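Local structure of spermidine synthase (Corynebacterium glutamicum ATCC 13032, 3GJY) at residues L36-D39 with G45-I48; Q64-E69 with A104-D109; G98-M103 with E131-P136. The protein probably makes the polyamine spermidine by transferring an aminopropyl group from decarboxylated S-adenosylmethionine to putrescine. All blocks are in the same frame, centred on the assembly; numbering follows the deposited sequence.

Contact 1 of 3, residues L36-D39 with G45-I48; sequences LEAD and GWLI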
ATOM      1  N   LEU A  36     -14.890   2.873 -15.618  1.00 16.09           N
ATOM      2  CA  LEU A  36     -14.674   4.264 -15.233  1.00 15.26           C
ATOM      3  C   LEU A  36     -16.020   4.940 -15.131  1.00 15.71           C
ATOM      4  O   LEU A  36     -16.794   4.919 -16.091  1.00 16.78           O
ATOM      5  CB  LEU A  36     -13.808   4.972 -16.279  1.00 16.29           C
ATOM      6  CG  LEU A  36     -12.485   4.275 -16.660  1.00 16.30           C
ATOM      7  CD1 LEU A  36     -11.724   5.122 -17.651  1.00 21.63           C
ATOM      8  CD2 LEU A  36     -11.588   3.925 -15.436  1.00 18.23           C
ATOM      9  N   GLU A  37     -16.292   5.544 -13.966  1.00 16.61           N
ATOM     10  CA  GLU A  37     -17.564   6.245 -13.742  1.00 17.51           C
ATOM     11  C   GLU A  37     -17.297   7.683 -13.271  1.00 17.78           C
ATOM     12  O   GLU A  37     -16.522   7.908 -12.336  1.00 17.87           O
ATOM     13  CB  GLU A  37     -18.389   5.490 -12.695  1.00 17.33           C
ATOM     14  CG  GLU A  37     -18.887   4.135 -13.112  1.00 19.85           C
ATOM     15  CD  GLU A  37     -19.510   3.387 -11.949  1.00 24.48           C
ATOM     16  OE1 GLU A  37     -18.775   2.716 -11.214  1.00 25.53           O
ATOM     17  OE2 GLU A  37     -20.757   3.467 -11.761  1.00 29.07           O
ATOM     18  N   ALA A  38     -17.951   8.649 -13.904  1.00 17.97           N
ATOM     19  CA  ALA A  38     -17.809  10.058 -13.525  1.00 17.43           C
ATOM     20  C   ALA A  38     -18.674  10.327 -12.311  1.00 17.21           C
ATOM     21  O   ALA A  38     -19.835   9.906 -12.264  1.00 18.73           O
ATOM     22  CB  ALA A  38     -18.258  10.958 -14.686  1.00 18.55           C
ATOM     23  N   ASP A  39     -18.123  11.012 -11.318  1.00 17.23           N
ATOM     24  CA  ASP A  39     -18.923  11.465 -10.174  1.00 16.86           C
ATOM     25  C   ASP A  39     -20.044  12.401 -10.622  1.00 17.26           C
ATOM     26  O   ASP A  39     -19.802  13.358 -11.355  1.00 17.96           O
ATOM     27  CB  ASP A  39     -18.067  12.276  -9.196  1.00 16.74           C
ATOM     28  CG  ASP A  39     -17.043  11.458  -8.423  1.00 19.65           C
ATOM     29  OD1 ASP A  39     -16.986  10.213  -8.472  1.00 22.38           O
ATOM     30  OD2 ASP A  39     -16.263  12.139  -7.744  1.00 23.34           O
ATOM     31  N   GLY A  45     -14.330  14.350 -11.074  1.00 16.71           N
ATOM     32  CA  GLY A  45     -14.170  13.213 -10.183  1.00 15.51           C
ATOM     33  C   GLY A  45     -14.458  11.903 -10.906  1.00 15.65           C
ATOM     34  O   GLY A  45     -15.428  11.808 -11.671  1.00 16.40           O
ATOM     35  N   TRP A  46     -13.620  10.892 -10.646  1.00 14.76           N
ATOM     36  CA  TRP A  46     -13.688   9.625 -11.356  1.00 14.42           C
ATOM     37  C   TRP A  46     -13.483   8.451 -10.420  1.00 14.43           C
ATOM     38  O   TRP A  46     -12.540   8.455  -9.603  1.00 14.75           O
ATOM     39  CB  TRP A  46     -12.597   9.562 -12.437  1.00 14.16           C
ATOM     40  CG  TRP A  46     -12.943  10.461 -13.561  1.00 15.96           C
ATOM     41  CD1 TRP A  46     -12.585  11.786 -13.709  1.00 14.78           C
ATOM     42  CD2 TRP A  46     -13.803  10.143 -14.651  1.00 15.66           C
ATOM     43  NE1 TRP A  46     -13.161  12.296 -14.872  1.00 16.83           N
ATOM     44  CE2 TRP A  46     -13.903  11.305 -15.464  1.00 16.19           C
ATOM     45  CE3 TRP A  46     -14.469   8.971 -15.052  1.00 16.26           C
ATOM     46  CZ2 TRP A  46     -14.654  11.328 -16.664  1.00 18.39           C
ATOM     47  CZ3 TRP A  46     -15.214   8.989 -16.244  1.00 16.81           C
ATOM     48  CH2 TRP A  46     -15.295  10.170 -17.028  1.00 18.71           C
ATOM     49  N   LEU A  47     -14.383   7.477 -10.525  1.00 14.98           N
ATOM     50  CA  LEU A  47     -14.261   6.213  -9.811  1.00 14.95           C
ATOM     51  C   LEU A  47     -13.749   5.157 -10.778  1.00 15.16           C
ATOM     52  O   LEU A  47     -14.285   5.039 -11.891  1.00 15.84           O
ATOM     53  CB  LEU A  47     -15.616   5.771  -9.213  1.00 16.40           C
ATOM     54  CG  LEU A  47     -15.540   4.503  -8.342  1.00 16.95           C
ATOM     55  CD1 LEU A  47     -14.745   4.649  -7.025  1.00 16.87           C
ATOM     56  CD2 LEU A  47     -16.935   3.934  -8.026  1.00 18.54           C
ATOM     57  N   ILE A  48     -12.704   4.430 -10.365  1.00 14.53           N
ATOM     58  CA  ILE A  48     -12.117   3.373 -11.174  1.00 14.39           C
ATOM     59  C   ILE A  48     -12.388   2.072 -10.442  1.00 14.18           C
ATOM     60  O   ILE A  48     -12.000   1.941  -9.280  1.00 15.05           O
ATOM     61  CB  ILE A  48     -10.593   3.576 -11.334  1.00 13.59           C
ATOM     62  CG1 ILE A  48     -10.319   4.913 -12.046  1.00 15.69           C
ATOM     63  CG2 ILE A  48      -9.959   2.394 -12.111  1.00 16.25           C
ATOM     64  CD1 ILE A  48      -9.402   5.839 -11.375  1.00 20.59           C
TER

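Contact 2 of 3, residues Q64-E69 with A104-D109; sequences QALEFE and ARYFAD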
ATOM      1  N   GLN A  64      -3.741  15.389  -4.283  1.00 14.32           N
ATOM      2  CA  GLN A  64      -3.812  15.037  -2.864  1.00 15.03           C
ATOM      3  C   GLN A  64      -5.216  14.660  -2.367  1.00 15.56           C
ATOM      4  O   GLN A  64      -5.373  14.334  -1.187  1.00 17.48           O
ATOM      5  CB  GLN A  64      -3.167  16.125  -2.016  1.00 15.55           C
ATOM      6  CG  GLN A  64      -1.639  16.111  -2.155  1.00 15.51           C
ATOM      7  CD  GLN A  64      -0.970  17.108  -1.205  1.00 17.13           C
ATOM      8  OE1 GLN A  64      -1.303  17.170  -0.003  1.00 19.88           O
ATOM      9  NE2 GLN A  64       0.004  17.850  -1.726  1.00 18.59           N
ATOM     10  N   ALA A  65      -6.216  14.679  -3.256  1.00 15.20           N
ATOM     11  CA  ALA A  65      -7.583  14.324  -2.857  1.00 14.48           C
ATOM     12  C   ALA A  65      -7.798  12.826  -2.936  1.00 14.74           C
ATOM     13  O   ALA A  65      -7.749  12.243  -4.029  1.00 14.80           O
ATOM     14  CB  ALA A  65      -8.607  15.051  -3.730  1.00 14.89           C
ATOM     15  N   LEU A  66      -8.007  12.205  -1.770  1.00 14.60           N
ATOM     16  CA  LEU A  66      -8.184  10.746  -1.672  1.00 15.73           C
ATOM     17  C   LEU A  66      -9.522  10.412  -1.058  1.00 16.08           C
ATOM     18  O   LEU A  66      -9.857  10.991  -0.016  1.00 19.12           O
ATOM     19  CB  LEU A  66      -7.083  10.128  -0.795  1.00 15.18           C
ATOM     20  CG  LEU A  66      -5.614  10.337  -1.258  1.00 14.22           C
ATOM     21  CD1 LEU A  66      -4.635   9.889  -0.155  1.00 15.99           C
ATOM     22  CD2 LEU A  66      -5.318   9.622  -2.583  1.00 14.75           C
ATOM     23  N   GLU A  67     -10.224   9.443  -1.628  1.00 16.88           N
ATOM     24  CA  GLU A  67     -11.534   9.044  -1.094  1.00 18.32           C
ATOM     25  C   GLU A  67     -11.563   7.676  -0.444  1.00 18.09           C
ATOM     26  O   GLU A  67     -12.425   7.379   0.384  1.00 21.42           O
ATOM     27  CB  GLU A  67     -12.668   9.224  -2.112  1.00 19.50           C
ATOM     28  CG  GLU A  67     -13.033  10.700  -2.194  1.00 22.43           C
ATOM     29  CD  GLU A  67     -14.199  11.018  -3.095  1.00 25.56           C
ATOM     30  OE1 GLU A  67     -15.040  10.127  -3.373  1.00 27.98           O
ATOM     31  OE2 GLU A  67     -14.256  12.203  -3.525  1.00 29.92           O
ATOM     32  N   PHE A  68     -10.592   6.851  -0.785  1.00 15.55           N
ATOM     33  CA  PHE A  68     -10.424   5.542  -0.189  1.00 15.15           C
ATOM     34  C   PHE A  68      -9.757   5.684   1.159  1.00 14.61           C
ATOM     35  O   PHE A  68      -8.656   6.223   1.247  1.00 14.96           O
ATOM     36  CB  PHE A  68      -9.596   4.610  -1.105  1.00 15.75           C
ATOM     37  CG  PHE A  68     -10.422   3.982  -2.191  1.00 14.48           C
ATOM     38  CD1 PHE A  68     -10.906   4.757  -3.234  1.00 16.51           C
ATOM     39  CD2 PHE A  68     -10.781   2.634  -2.123  1.00 18.47           C
ATOM     40  CE1 PHE A  68     -11.749   4.208  -4.201  1.00 16.53           C
ATOM     41  CE2 PHE A  68     -11.621   2.069  -3.101  1.00 18.12           C
ATOM     42  CZ  PHE A  68     -12.075   2.861  -4.159  1.00 14.94           C
ATOM     43  N   GLU A  69     -10.437   5.221   2.210  1.00 14.89           N
ATOM     44  CA  GLU A  69      -9.921   5.397   3.572  1.00 15.29           C
ATOM     45  C   GLU A  69      -8.534   4.816   3.749  1.00 14.12           C
ATOM     46  O   GLU A  69      -7.649   5.450   4.319  1.00 14.52           O
ATOM     47  CB  GLU A  69     -10.877   4.788   4.620  1.00 15.65           C
ATOM     48  CG  GLU A  69     -12.311   5.386   4.557  1.00 20.63           C
ATOM     49  CD  GLU A  69     -12.385   6.837   4.985  1.00 24.45           C
ATOM     50  OE1 GLU A  69     -11.507   7.299   5.735  1.00 26.53           O
ATOM     51  OE2 GLU A  69     -13.339   7.535   4.565  1.00 30.41           O
ATOM     52  N   ALA A 104       0.882   6.576  -5.902  1.00 11.32           N
ATOM     53  CA  ALA A 104       2.106   7.115  -6.506  1.00 11.08           C
ATOM     54  C   ALA A 104       1.952   8.600  -6.860  1.00 11.11           C
ATOM     55  O   ALA A 104       2.839   9.436  -6.599  1.00 11.34           O
ATOM     56  CB  ALA A 104       2.548   6.272  -7.727  1.00 11.75           C
ATOM     57  N   ARG A 105       0.812   8.909  -7.474  1.00 10.25           N
ATOM     58  CA  ARG A 105       0.449  10.286  -7.848  1.00 11.43           C
ATOM     59  C   ARG A 105       0.386  11.203  -6.611  1.00 10.83           C
ATOM     60  O   ARG A 105       0.822  12.367  -6.635  1.00 11.84           O
ATOM     61  CB  ARG A 105      -0.898  10.212  -8.575  1.00 11.83           C
ATOM     62  CG  ARG A 105      -1.579  11.551  -8.914  1.00 11.32           C
ATOM     63  CD  ARG A 105      -2.860  11.227  -9.672  1.00 11.41           C
ATOM     64  NE  ARG A 105      -3.709  12.384  -9.968  1.00 12.17           N
ATOM     65  CZ  ARG A 105      -4.817  12.701  -9.308  1.00 11.98           C
ATOM     66  NH1 ARG A 105      -5.200  12.022  -8.224  1.00 12.68           N
ATOM     67  NH2 ARG A 105      -5.548  13.700  -9.766  1.00 12.77           N
ATOM     68  N   TYR A 106      -0.164  10.662  -5.520  1.00 10.74           N
ATOM     69  CA  TYR A 106      -0.252  11.406  -4.270  1.00 10.80           C
ATOM     70  C   TYR A 106       1.141  11.748  -3.730  1.00 11.66           C
ATOM     71  O   TYR A 106       1.456  12.917  -3.445  1.00 11.75           O
ATOM     72  CB  TYR A 106      -1.029  10.544  -3.256  1.00 12.03           C
ATOM     73  CG  TYR A 106      -1.096  11.168  -1.894  1.00 11.23           C
ATOM     74  CD1 TYR A 106      -2.119  12.067  -1.564  1.00 12.69           C
ATOM     75  CD2 TYR A 106      -0.141  10.882  -0.933  1.00 11.48           C
ATOM     76  CE1 TYR A 106      -2.175  12.659  -0.307  1.00 14.04           C
ATOM     77  CE2 TYR A 106      -0.162  11.490   0.326  1.00 13.56           C
ATOM     78  CZ  TYR A 106      -1.185  12.388   0.628  1.00 14.07           C
ATOM     79  OH  TYR A 106      -1.216  12.973   1.871  1.00 16.63           O
ATOM     80  N   PHE A 107       1.989  10.711  -3.588  1.00 11.14           N
ATOM     81  CA  PHE A 107       3.322  10.953  -3.042  1.00 11.09           C
ATOM     82  C   PHE A 107       4.164  11.811  -3.957  1.00 11.89           C
ATOM     83  O   PHE A 107       5.014  12.572  -3.491  1.00 11.64           O
ATOM     84  CB  PHE A 107       4.056   9.650  -2.691  1.00 11.94           C
ATOM     85  CG  PHE A 107       3.524   8.997  -1.451  1.00 10.95           C
ATOM     86  CD1 PHE A 107       3.701   9.588  -0.226  1.00 12.63           C
ATOM     87  CD2 PHE A 107       2.751   7.856  -1.535  1.00 14.06           C
ATOM     88  CE1 PHE A 107       3.178   8.994   0.933  1.00 13.71           C
ATOM     89  CE2 PHE A 107       2.198   7.272  -0.386  1.00 14.24           C
ATOM     90  CZ  PHE A 107       2.422   7.852   0.853  1.00 12.40           C
ATOM     91  N   ALA A 108       3.956  11.673  -5.262  1.00 11.40           N
ATOM     92  CA  ALA A 108       4.708  12.516  -6.213  1.00 11.71           C
ATOM     93  C   ALA A 108       4.384  14.010  -6.007  1.00 11.63           C
ATOM     94  O   ALA A 108       5.254  14.882  -6.197  1.00 12.43           O
ATOM     95  CB  ALA A 108       4.445  12.110  -7.634  1.00 11.65           C
ATOM     96  N   ASP A 109       3.147  14.307  -5.599  1.00 11.98           N
ATOM     97  CA  ASP A 109       2.803  15.710  -5.366  1.00 12.41           C
ATOM     98  C   ASP A 109       3.267  16.221  -3.991  1.00 13.33           C
ATOM     99  O   ASP A 109       3.778  17.346  -3.863  1.00 14.31           O
ATOM    100  CB  ASP A 109       1.294  15.923  -5.503  1.00 12.81           C
ATOM    101  CG  ASP A 109       0.942  17.396  -5.585  1.00 14.09           C
ATOM    102  OD1 ASP A 109       1.329  18.032  -6.590  1.00 16.40           O
ATOM    103  OD2 ASP A 109       0.297  17.908  -4.648  1.00 17.24           O
TER
HETATM  104  O   HOH W   1      -2.480  15.420   1.834  1.00 28.71           O
HETATM  105  O   HOH W   2      -7.409  13.038  -6.621  1.00 13.94           O

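Contact 3 of 3, residues G98-M103 with E131-P136; sequences GGACTM and EWFDIP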
ATOM      1  N   GLY A  98      -1.127  -1.005  -7.188  1.00 17.47           N
ATOM      2  CA  GLY A  98      -1.666   0.270  -6.723  1.00 18.51           C
ATOM      3  C   GLY A  98      -2.636   0.817  -7.726  1.00 20.54           C
ATOM      4  O   GLY A  98      -2.192   1.327  -8.764  1.00 21.45           O
ATOM      5  N   GLY A  99      -3.935   0.736  -7.406  1.00 21.67           N
ATOM      6  CA  GLY A  99      -4.980   1.049  -8.365  1.00 21.18           C
ATOM      7  C   GLY A  99      -4.849   2.448  -8.925  1.00 20.37           C
ATOM      8  O   GLY A  99      -4.721   3.427  -8.178  1.00 21.36           O
ATOM      9  N   ALA A 100      -4.885   2.496 -10.252  1.00 21.03           N
ATOM     10  CA  ALA A 100      -4.764   3.675 -11.032  1.00 17.80           C
ATOM     11  C   ALA A 100      -3.473   4.481 -10.835  1.00 15.12           C
ATOM     12  O   ALA A 100      -3.448   5.623 -11.256  1.00 14.19           O
ATOM     13  CB  ALA A 100      -6.011   4.599 -10.782  1.00 19.51           C
ATOM     14  N   CYS A 101      -2.455   3.936 -10.145  1.00 13.18           N
ATOM     15  CA  CYS A 101      -1.288   4.735  -9.730  1.00 12.67           C
ATOM     16  C   CYS A 101      -1.620   5.920  -8.828  1.00 12.75           C
ATOM     17  O   CYS A 101      -0.847   6.874  -8.751  1.00 12.52           O
ATOM     18  CB  CYS A 101      -0.506   5.240 -10.951  1.00 13.57           C
ATOM     19  SG  CYS A 101       0.188   3.942 -11.992  1.00 16.10           S
ATOM     20  N   THR A 102      -2.763   5.859  -8.143  1.00 12.18           N
ATOM     21  CA  THR A 102      -3.210   7.001  -7.356  1.00 11.89           C
ATOM     22  C   THR A 102      -2.324   7.290  -6.144  1.00 11.49           C
ATOM     23  O   THR A 102      -2.037   8.469  -5.857  1.00 11.60           O
ATOM     24  CB  THR A 102      -4.660   6.791  -6.973  1.00 12.25           C
ATOM     25  OG1 THR A 102      -5.415   6.634  -8.197  1.00 12.91           O
ATOM     26  CG2 THR A 102      -5.220   7.938  -6.066  1.00 14.14           C
HETATM   27  N   MSE A 103      -1.898   6.262  -5.406  1.00 12.66           N
HETATM   28  CA  MSE A 103      -0.981   6.487  -4.296  0.50 12.20           C
HETATM   29  C   MSE A 103       0.357   7.098  -4.785  1.00 12.38           C
HETATM   30  O   MSE A 103       0.921   7.993  -4.161  1.00 13.26           O
HETATM   31  CB  MSE A 103      -0.734   5.149  -3.578  0.50 12.90           C
HETATM   32  CG  MSE A 103      -0.242   5.265  -2.169  0.50 13.85           C
HETATM   33 SE   MSE A 103      -1.637   5.574  -0.769  0.40 14.13          SE
HETATM   34  CE  MSE A 103      -1.700   7.551  -0.807  0.50 14.37           C
ATOM     35  N   GLU A 131      -2.435   7.506 -19.619  1.00 12.08           N
ATOM     36  CA  GLU A 131      -3.215   8.365 -20.513  0.50 11.97           C
ATOM     37  C   GLU A 131      -4.208   9.238 -19.737  1.00 12.74           C
ATOM     38  O   GLU A 131      -4.344  10.434 -20.022  1.00 13.62           O
ATOM     39  CB  GLU A 131      -3.983   7.527 -21.549  0.50 12.29           C
ATOM     40  CG  GLU A 131      -3.145   6.752 -22.577  0.50 12.79           C
ATOM     41  CD  GLU A 131      -2.296   7.594 -23.495  0.50 14.62           C
ATOM     42  OE1 GLU A 131      -2.484   8.841 -23.572  0.50 14.82           O
ATOM     43  OE2 GLU A 131      -1.405   6.970 -24.134  0.50 15.16           O
ATOM     44  N   TRP A 132      -4.890   8.659 -18.736  1.00 12.64           N
ATOM     45  CA  TRP A 132      -6.096   9.285 -18.182  1.00 13.39           C
ATOM     46  C   TRP A 132      -6.119   9.551 -16.697  1.00 13.17           C
ATOM     47  O   TRP A 132      -7.002  10.267 -16.235  1.00 13.79           O
ATOM     48  CB  TRP A 132      -7.322   8.399 -18.516  1.00 13.53           C
ATOM     49  CG  TRP A 132      -7.851   8.569 -19.906  1.00 14.62           C
ATOM     50  CD1 TRP A 132      -7.522   9.548 -20.801  1.00 17.00           C
ATOM     51  CD2 TRP A 132      -8.836   7.750 -20.545  1.00 15.09           C
ATOM     52  NE1 TRP A 132      -8.258   9.397 -21.961  1.00 19.25           N
ATOM     53  CE2 TRP A 132      -9.061   8.297 -21.841  1.00 17.07           C
ATOM     54  CE3 TRP A 132      -9.575   6.634 -20.140  1.00 16.53           C
ATOM     55  CZ2 TRP A 132      -9.989   7.739 -22.740  1.00 18.90           C
ATOM     56  CZ3 TRP A 132     -10.496   6.064 -21.041  1.00 18.35           C
ATOM     57  CH2 TRP A 132     -10.690   6.632 -22.315  1.00 20.19           C
ATOM     58  N   PHE A 133      -5.231   8.935 -15.923  1.00 12.05           N
ATOM     59  CA  PHE A 133      -5.348   9.040 -14.476  1.00 12.54           C
ATOM     60  C   PHE A 133      -4.464  10.108 -13.842  1.00 12.37           C
ATOM     61  O   PHE A 133      -4.236  10.118 -12.623  1.00 13.02           O
ATOM     62  CB  PHE A 133      -5.290   7.692 -13.740  1.00 13.10           C
ATOM     63  CG  PHE A 133      -6.271   6.641 -14.254  1.00 12.46           C
ATOM     64  CD1 PHE A 133      -7.460   6.978 -14.936  1.00 13.75           C
ATOM     65  CD2 PHE A 133      -5.946   5.285 -14.078  1.00 13.39           C
ATOM     66  CE1 PHE A 133      -8.337   5.957 -15.417  1.00 15.25           C
ATOM     67  CE2 PHE A 133      -6.796   4.264 -14.531  1.00 15.80           C
ATOM     68  CZ  PHE A 133      -7.994   4.603 -15.224  1.00 16.32           C
ATOM     69  N   ASP A 134      -4.006  11.040 -14.681  1.00 12.33           N
ATOM     70  CA  ASP A 134      -3.518  12.339 -14.199  1.00 12.46           C
ATOM     71  C   ASP A 134      -2.281  12.180 -13.316  1.00 12.42           C
ATOM     72  O   ASP A 134      -2.170  12.775 -12.245  1.00 13.11           O
ATOM     73  CB  ASP A 134      -4.630  13.118 -13.455  1.00 12.59           C
ATOM     74  CG  ASP A 134      -4.238  14.530 -13.120  1.00 13.48           C
ATOM     75  OD1 ASP A 134      -3.584  15.201 -13.958  1.00 18.07           O
ATOM     76  OD2 ASP A 134      -4.659  15.002 -12.052  1.00 13.89           O
ATOM     77  N   ILE A 135      -1.325  11.427 -13.843  1.00 12.65           N
ATOM     78  CA  ILE A 135      -0.055  11.211 -13.175  1.00 12.98           C
ATOM     79  C   ILE A 135       1.029  12.032 -13.824  1.00 12.32           C
ATOM     80  O   ILE A 135       0.973  12.308 -15.033  1.00 13.77           O
ATOM     81  CB  ILE A 135       0.324   9.703 -13.151  1.00 13.09           C
ATOM     82  CG1 ILE A 135       0.458   9.105 -14.550  1.00 12.77           C
ATOM     83  CG2 ILE A 135      -0.716   8.922 -12.343  1.00 15.63           C
ATOM     84  CD1 ILE A 135       0.997   7.630 -14.537  1.00 13.51           C
ATOM     85  N   PRO A 136       2.041  12.412 -13.030  1.00 12.84           N
ATOM     86  CA  PRO A 136       3.162  13.176 -13.602  1.00 11.84           C
ATOM     87  C   PRO A 136       4.064  12.250 -14.410  1.00 11.23           C
ATOM     88  O   PRO A 136       3.978  11.012 -14.284  1.00 12.46           O
ATOM     89  CB  PRO A 136       3.867  13.743 -12.378  1.00 12.25           C
ATOM     90  CG  PRO A 136       3.562  12.762 -11.297  1.00 14.48           C
ATOM     91  CD  PRO A 136       2.151  12.264 -11.571  1.00 13.07           C
TER
HETATM   92  O   HOH W   3      -4.203   8.118 -10.334  1.00 14.01           O

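Contact 1 of 3, residues L36-D39 with G45-I48
E37 and L47 form the hydrogen-bonded pair at the middle of two antiparallel strands, whose short axes approach to 4.7 Å at 152°. E37 N gives to L47 O at 2.9 Å and L47 N returns to E37 O at 2.8 Å. Two residues on, past the non-hydrogen-bonded pair A38–W46, D39 N reaches G45 O at 2.8 Å as the first chain leaves the strand. The non-hydrogen-bonded pairs L36–I48 and A38–W46 turn their side chains to one face. There the indole of W46, its CG placed beside the backbone N (chi1 -72°), lies against the first strand, and A38 CB sits over the six-membered ring in a CH-pi contact, 4.0 Å from the centroid; a methyl is short enough to let the ring come this close. L36 and I48 run side by side, CD2 of L36 meeting CG1 of I48 at 3.8 Å, and as branched apolar residues they suit this buried face. E37 and L47 occupy the more exposed opposite face. Lacking a side chain, G45 lets the carboxylate of D39 lie close, OD2 being 3.4 Å from G45 CA, while that oxygen bonds H57. This is a classic β-hairpin, within the four-stranded antiparallel sheet that forms the small N-terminal domain, as in spermidine synthases.

Contact 2 of 3, residues Q64-E69 with A104-D109
Y106 points its CG anti to the backbone N (chi1 176°), which carries the phenol off helix 102-110 to L66 and Q64; D109, one turn later, takes a similar first torsion (chi1 -167°) and brings its carboxylate to Q64. This helix follows the first strand and glycine-rich loop of the Rossmann-like fold shared by AdoMet-dependent methyltransferases and spermidine synthases, and the partner is the loop leading into helix 69-85. L66 crosses the phenol at about a right angle and sets CD1 over the ring face, 4.0 Å from its centroid, a CH-pi contact for which a branched aliphatic chain is well suited. Q64 flanks the same ring: its CA is 3.7 Å from Y106 CD1, and its backbone O lies in the ring plane at the edge. The phenol OH bonds R79 and also water 1, 2.8 Å away, while this water donates to Q64 OE1, likewise at 2.8 Å. A glutamine can accept and donate at once, and the bonds at OE1 and NE2 together probably fix the rotation of its amide. NE2 gives a nearly straight bond to D109 OD2 at 2.9 Å, meeting the carboxylate on its anti side and 22° out of its plane.

Contact 3 of 3, residues G98-M103 with E131-P136
A100 and F133 open a buried, mainly apolar contact between two loops of the Rossmann-like domain: the glycine-rich loop that leads into helix 102-110, and the exit from helix 123-132. The first loop winds tightly. C101 N bonds G98 O at 3.0 Å across a type II turn, and T102 N bonds G99 O at 3.1 Å in the next, overlapping turn. A100 and C101 both adopt left-handed helical backbone angles, and G98, with phi 154°, takes a conformation that a side chain would obstruct. This sharp winding turns A100 CB and C101 CB toward the other segment, and their small size allows the chains to come together. F133 brings CD2 within 3.4 Å of A100 CB, a tight, oblique approach to the ring; its phenyl is packed further by L125 and L128 of helix 123-132. I135 holds CG1 between the backbone N and the carbonyl carbon (chi1 60°), so that the smaller branch, CG2, is the one that meets C101 CB, at 3.9 Å. V141 and I143 of strand 141-145 also touch this isoleucine.

Polar backbone atoms at the interface are joined by one water. Water 3 donates to A100 O at 2.8 Å and to F133 O at 3.0 Å, and accepts from T102 OG1 at 2.9 Å, a hydroxyl also bonded to S56. With both its protons committed to carbonyls, the water acts as a fixed bridge. The chemistry implies that the glycine-rich loop, which in relatives borders the site of the adenosyl cofactor, is held by its own turn bonds and braced against the exit of helix 123-132, to which apolar packing and the three-bond water bridge tie its backbone.

How the contacts relate
Contacts 2 and 3 share helix 102-110, with centres about 9 Å apart, and are tied by a salt bridge: R105 NH2 to D134 OD2, 2.8 Å. Contact 1 meets contact 3 where the N-terminal sheet rests on the Rossmann-like domain; I48 CD1 touches A100 CB at 3.7 Å, while L36 CD2 reaches F133 CZ, also at 3.7 Å. F133 is therefore packed by both domains. Contacts 1 and 2, about 15 Å apart between centres, touch more lightly through L47 and F68. In contact 3 the side chain of C101 is about 4 Å from a bound formic acid; probably from the crystallisation liquor, it may mark the cofactor pocket expected beside the glycine-rich loop.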